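Local structure of protein ACDH-11, isoform b (Caenorhabditis elegans, 4Y9J) at residues N26-D31 with R49-L54; N465-F470 with Q501-L506. The protein belongs to the acyl-CoA dehydrogenase family of flavoproteins and binds flavin-adenine dinucleotide in a four-chain assembly. All blocks are in the same frame, centred on the assembly; numbering follows the deposited sequence.

Contact 1: residues N26-D31 with R49-L54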
loop_
_atom_site.group_PDB
_atom_site.type_symbol
_atom_site.label_atom_id
_atom_site.label_comp_id
_atom_site.label_asym_id
_atom_site.label_seq_id
_atom_site.Cartn_x
_atom_site.Cartn_y
_atom_site.Cartn_z
ATOM N N ASN B 26 -8.886 4.252 33.535
ATOM C CA ASN B 26 -8.161 5.489 33.897
ATOM C C ASN B 26 -6.831 5.087 34.515
ATOM O O ASN B 26 -6.848 4.458 35.587
ATOM C CB ASN B 26 -8.989 6.288 34.913
ATOM C CG ASN B 26 -8.307 7.599 35.339
ATOM O OD1 ASN B 26 -7.142 7.607 35.705
ATOM N ND2 ASN B 26 -9.037 8.676 35.300
ATOM N N PRO B 27 -5.683 5.411 33.866
ATOM C CA PRO B 27 -4.423 4.879 34.325
ATOM C C PRO B 27 -3.879 5.497 35.622
ATOM O O PRO B 27 -2.957 4.959 36.191
ATOM C CB PRO B 27 -3.500 5.109 33.148
ATOM C CG PRO B 27 -4.051 6.287 32.464
ATOM C CD PRO B 27 -5.498 6.067 32.560
ATOM N N TYR B 28 -4.414 6.614 36.066
ATOM C CA TYR B 28 -4.019 7.174 37.319
ATOM C C TYR B 28 -4.769 6.379 38.385
ATOM O O TYR B 28 -4.161 5.833 39.274
ATOM C CB TYR B 28 -4.376 8.657 37.422
ATOM C CG TYR B 28 -3.855 9.199 38.722
ATOM C CD1 TYR B 28 -2.512 9.413 38.906
ATOM C CD2 TYR B 28 -4.682 9.338 39.818
ATOM C CE1 TYR B 28 -2.012 9.837 40.131
ATOM C CE2 TYR B 28 -4.180 9.737 41.044
ATOM C CZ TYR B 28 -2.835 9.988 41.190
ATOM O OH TYR B 28 -2.350 10.409 42.429
ATOM N N LYS B 29 -6.079 6.269 38.273
ATOM C CA LYS B 29 -6.891 5.580 39.275
ATOM C C LYS B 29 -6.589 4.088 39.380
ATOM O O LYS B 29 -6.660 3.524 40.425
ATOM C CB LYS B 29 -8.358 5.725 38.954
ATOM C CG LYS B 29 -8.869 7.141 39.182
ATOM C CD LYS B 29 -10.304 7.312 38.707
ATOM C CE LYS B 29 -10.714 8.746 38.853
ATOM N NZ LYS B 29 -12.114 8.936 38.424
ATOM N N ASP B 30 -6.274 3.472 38.245
ATOM C CA ASP B 30 -6.145 2.047 38.139
ATOM C C ASP B 30 -4.752 1.627 38.499
ATOM O O ASP B 30 -4.538 0.401 38.687
ATOM C CB ASP B 30 -6.476 1.615 36.695
ATOM C CG ASP B 30 -6.701 0.076 36.543
ATOM O OD1 ASP B 30 -7.713 -0.466 37.094
ATOM O OD2 ASP B 30 -5.874 -0.553 35.852
ATOM N N ASP B 31 -3.793 2.567 38.568
ATOM C CA ASP B 31 -2.399 2.158 38.818
ATOM C C ASP B 31 -2.284 1.616 40.268
ATOM O O ASP B 31 -2.741 2.283 41.199
ATOM C CB ASP B 31 -1.378 3.287 38.607
ATOM C CG ASP B 31 0.087 2.783 38.535
ATOM O OD1 ASP B 31 0.762 2.662 39.588
ATOM O OD2 ASP B 31 0.593 2.555 37.408
ATOM N N ARG B 49 -3.438 18.935 44.468
ATOM C CA ARG B 49 -3.432 19.594 43.187
ATOM C C ARG B 49 -2.934 18.645 42.116
ATOM O O ARG B 49 -3.495 18.549 41.017
ATOM C CB ARG B 49 -2.542 20.846 43.256
ATOM C CG ARG B 49 -2.403 21.596 41.927
ATOM C CD ARG B 49 -1.534 22.821 42.121
ATOM N NE ARG B 49 -0.173 22.474 42.513
ATOM C CZ ARG B 49 0.762 22.029 41.672
ATOM N NH1 ARG B 49 0.495 21.842 40.384
ATOM N NH2 ARG B 49 1.964 21.722 42.127
ATOM N N VAL B 50 -1.877 17.915 42.439
ATOM C CA VAL B 50 -1.232 17.075 41.476
ATOM C C VAL B 50 -2.088 15.893 41.138
ATOM O O VAL B 50 -2.244 15.557 39.939
ATOM C CB VAL B 50 0.167 16.682 41.945
ATOM C CG1 VAL B 50 0.787 15.660 41.046
ATOM C CG2 VAL B 50 1.033 17.931 42.009
ATOM N N ALA B 51 -2.705 15.284 42.138
ATOM C CA ALA B 51 -3.541 14.131 41.882
ATOM C C ALA B 51 -4.783 14.518 41.119
ATOM O O ALA B 51 -5.237 13.740 40.292
ATOM C CB ALA B 51 -3.958 13.431 43.168
ATOM N N ALA B 52 -5.358 15.684 41.384
ATOM C CA ALA B 52 -6.538 16.067 40.585
ATOM C C ALA B 52 -6.149 16.273 39.123
ATOM O O ALA B 52 -6.854 15.801 38.243
ATOM C CB ALA B 52 -7.243 17.271 41.131
ATOM N N ASP B 53 -5.002 16.883 38.859
ATOM C CA ASP B 53 -4.577 17.030 37.470
ATOM C C ASP B 53 -4.392 15.678 36.757
ATOM O O ASP B 53 -4.843 15.461 35.633
ATOM C CB ASP B 53 -3.301 17.829 37.358
ATOM C CG ASP B 53 -2.904 18.072 35.913
ATOM O OD1 ASP B 53 -3.642 18.752 35.141
ATOM O OD2 ASP B 53 -1.848 17.630 35.567
ATOM N N LEU B 54 -3.735 14.749 37.428
ATOM C CA LEU B 54 -3.417 13.486 36.863
ATOM C C LEU B 54 -4.641 12.619 36.669
ATOM O O LEU B 54 -4.767 11.944 35.631
ATOM C CB LEU B 54 -2.370 12.762 37.703
ATOM C CG LEU B 54 -1.009 13.455 37.741
ATOM C CD1 LEU B 54 -0.181 12.676 38.754
ATOM C CD2 LEU B 54 -0.307 13.438 36.379
#
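In the N-terminal helical domain of this acyl-CoA dehydrogenase family member, Tyr28 reaches from the loop ahead of helix 34-41 onto helix 44-74, where it meets Ala51 and Leu54. Tyr28 CD1 rests 3.6 Å from Leu54 CB, and Tyr28 CE1 is as close to Leu54 CD1. The two side chains cross at about a right angle, with the leucine oblique to the ring. Further out, Tyr28 OH sits 3.5 Å from Ala51 CB, and Ala51 O lies over one face of the ring. CG of Tyr28 is anti to the backbone N (chi1 -176°), which carries the ring toward the helix. Asn26 begins an Asx motif that holds the backbone N of Tyr28 and of Lys29. Asn26 OD1 accepts from Tyr28 N at 2.9 Å, in the carbonyl plane. Asn26 OD1 also accepts from Lys29 N at 3.1 Å, a nearly straight bond (170°) whose donor stands above that plane. The same amide reaches the long helix through ND2, which bonds to Ser55 O and Asp59 OD1. No hydrogen bond joins the two segments. Tyr28 OH pairs with Asp35 of helix 34-41, and Leu38 of that helix touches both Tyr28 and Leu54.

Contact 2: residues N465-F470 with Q501-L506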
loop_
_atom_site.group_PDB
_atom_site.type_symbol
_atom_site.label_atom_id
_atom_site.label_comp_id
_atom_site.label_asym_id
_atom_site.label_seq_id
_atom_site.Cartn_x
_atom_site.Cartn_y
_atom_site.Cartn_z
ATOM N N ASN B 465 33.502 9.764 45.940
ATOM C CA ASN B 465 33.248 8.392 46.321
ATOM C C ASN B 465 31.784 8.027 46.102
ATOM O O ASN B 465 30.951 8.076 47.030
ATOM C CB ASN B 465 33.666 8.134 47.772
ATOM C CG ASN B 465 33.921 6.671 48.019
ATOM O OD1 ASN B 465 33.356 5.798 47.329
ATOM N ND2 ASN B 465 34.797 6.382 48.959
ATOM N N ILE B 466 31.482 7.653 44.846
ATOM C CA ILE B 466 30.112 7.305 44.464
ATOM C C ILE B 466 29.674 6.085 45.259
ATOM O O ILE B 466 28.556 6.025 45.734
ATOM C CB ILE B 466 29.911 7.084 42.916
ATOM C CG1 ILE B 466 29.760 8.410 42.172
ATOM C CG2 ILE B 466 28.604 6.426 42.669
ATOM C CD1 ILE B 466 31.082 9.117 41.988
ATOM N N LEU B 467 30.556 5.117 45.447
ATOM C CA LEU B 467 30.154 3.933 46.197
ATOM C C LEU B 467 29.799 4.204 47.676
ATOM O O LEU B 467 28.806 3.701 48.189
ATOM C CB LEU B 467 31.248 2.886 46.128
ATOM C CG LEU B 467 30.752 1.487 46.490
ATOM C CD1 LEU B 467 30.042 0.973 45.260
ATOM C CD2 LEU B 467 31.883 0.567 47.023
ATOM N N LEU B 468 30.628 4.968 48.366
ATOM C CA LEU B 468 30.295 5.401 49.732
ATOM C C LEU B 468 28.909 6.080 49.816
ATOM O O LEU B 468 28.041 5.773 50.689
ATOM C CB LEU B 468 31.336 6.399 50.221
ATOM C CG LEU B 468 31.012 6.949 51.603
ATOM C CD1 LEU B 468 31.060 5.829 52.638
ATOM C CD2 LEU B 468 31.947 8.099 52.032
ATOM N N ALA B 469 28.733 7.030 48.898
ATOM C CA ALA B 469 27.480 7.753 48.771
ATOM C C ALA B 469 26.287 6.832 48.546
ATOM O O ALA B 469 25.242 6.985 49.194
ATOM C CB ALA B 469 27.579 8.724 47.606
ATOM N N PHE B 470 26.452 5.861 47.648
ATOM C CA PHE B 470 25.403 4.899 47.427
ATOM C C PHE B 470 25.096 4.147 48.722
ATOM O O PHE B 470 23.918 3.975 49.081
ATOM C CB PHE B 470 25.853 3.933 46.323
ATOM C CG PHE B 470 24.862 2.852 46.000
ATOM C CD1 PHE B 470 23.560 3.161 45.679
ATOM C CD2 PHE B 470 25.266 1.500 45.985
ATOM C CE1 PHE B 470 22.664 2.148 45.336
ATOM C CE2 PHE B 470 24.375 0.494 45.684
ATOM C CZ PHE B 470 23.072 0.827 45.344
ATOM N N GLN B 501 28.708 -7.156 49.807
ATOM C CA GLN B 501 29.391 -7.950 48.784
ATOM C C GLN B 501 29.831 -7.160 47.543
ATOM O O GLN B 501 30.945 -7.331 47.108
ATOM C CB GLN B 501 28.533 -9.154 48.393
ATOM C CG GLN B 501 29.157 -10.050 47.310
ATOM C CD GLN B 501 30.445 -10.762 47.710
ATOM O OE1 GLN B 501 30.806 -11.746 47.085
ATOM N NE2 GLN B 501 31.143 -10.260 48.703
ATOM N N LEU B 502 28.990 -6.260 47.026
ATOM C CA LEU B 502 29.389 -5.373 45.941
ATOM C C LEU B 502 30.595 -4.484 46.292
ATOM O O LEU B 502 31.534 -4.311 45.515
ATOM C CB LEU B 502 28.206 -4.471 45.578
ATOM C CG LEU B 502 28.455 -3.332 44.606
ATOM C CD1 LEU B 502 28.791 -3.881 43.210
ATOM C CD2 LEU B 502 27.204 -2.478 44.492
ATOM N N GLN B 503 30.531 -3.860 47.456
ATOM C CA GLN B 503 31.610 -2.977 47.916
ATOM C C GLN B 503 32.912 -3.763 47.963
ATOM O O GLN B 503 33.951 -3.343 47.441
ATOM C CB GLN B 503 31.282 -2.483 49.326
ATOM C CG GLN B 503 30.041 -1.610 49.389
ATOM C CD GLN B 503 29.645 -1.257 50.816
ATOM O OE1 GLN B 503 29.837 -2.032 51.760
ATOM N NE2 GLN B 503 29.074 -0.072 50.971
ATOM N N LYS B 504 32.812 -4.941 48.554
ATOM C CA LYS B 504 33.947 -5.838 48.677
ATOM C C LYS B 504 34.568 -6.164 47.311
ATOM O O LYS B 504 35.791 -6.052 47.130
ATOM C CB LYS B 504 33.486 -7.099 49.396
ATOM C CG LYS B 504 34.563 -7.796 50.152
ATOM C CD LYS B 504 35.117 -8.942 49.349
ATOM C CE LYS B 504 36.214 -9.616 50.164
ATOM N NZ LYS B 504 36.075 -11.060 49.896
ATOM N N LEU B 505 33.713 -6.489 46.334
ATOM C CA LEU B 505 34.166 -6.813 44.983
ATOM C C LEU B 505 34.818 -5.644 44.286
ATOM O O LEU B 505 35.883 -5.779 43.690
ATOM C CB LEU B 505 32.982 -7.317 44.130
ATOM C CG LEU B 505 32.539 -8.716 44.566
ATOM C CD1 LEU B 505 31.231 -9.153 43.931
ATOM C CD2 LEU B 505 33.623 -9.736 44.263
ATOM N N LEU B 506 34.191 -4.482 44.389
ATOM C CA LEU B 506 34.726 -3.300 43.747
ATOM C C LEU B 506 36.023 -2.832 44.381
ATOM O O LEU B 506 36.891 -2.302 43.674
ATOM C CB LEU B 506 33.678 -2.174 43.730
ATOM C CG LEU B 506 32.424 -2.552 42.930
ATOM C CD1 LEU B 506 31.374 -1.463 43.007
ATOM C CD2 LEU B 506 32.839 -2.785 41.499
#
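Leu467 reaches across to helix 486-512 with both of its methyl groups. Leu467 CD2 lies over the backbone at Gln503, 3.7 Å from Gln503 CA and equally close to Gln503 CG. Leu467 CD1 meets Leu506 CD1 methyl to methyl at 3.6 Å. With chi1 at -162°, Leu467 turns its CG away from its own N, and the two methyls part toward these neighbours. It is the root of Gln503 (CA, CB and CG) that touches Leu467; beyond CG the chain runs extended. One turn further along helix 466-478, Phe470 CE2 approaches Leu502 CD2 more loosely, at 4.3 Å. The short helix segments run antiparallel, at 171°, with axes 11.3 Å apart. Asn465 caps the first turn: its OD1 accepts from Leu468 N at 3.0 Å, nearly straight (173°), with the donor well above the carbonyl plane. Farther out, Phe460 of helix 449-461 touches Leu467. Ile531 of helix 524-545 touches both Phe470 and Leu502, while Ile527 of that helix meets Leu506. This is helix packing within the C-terminal helical region. With no hydrogen bond between the segments, the contact rests on the fit of aliphatic and aromatic groups.

In the fold
From the N terminus, the chain passes strand 9-14 and enters the loop at 26-31. Contact 1 then closes a short, mostly helical excursion through helix 34-41 onto helix 44-74, within the N-terminal domain. The chain next runs through the remaining N-terminal helices, the mixed sheet of the middle domain and the long helices that follow. Contact 2 closes a mostly helical loop of 30 residues in the C-terminal helical region, pairing the start of helix 466-478 with the later part of antiparallel helix 486-512. The two contacts are in series, neither nested nor crossed. The centres of contacts 1 and 2 are about 38 Å apart. Beside contact 1, Asp30 and Asp31 bond to the second subunit, whereas no other chain of the assembly touches contact 2.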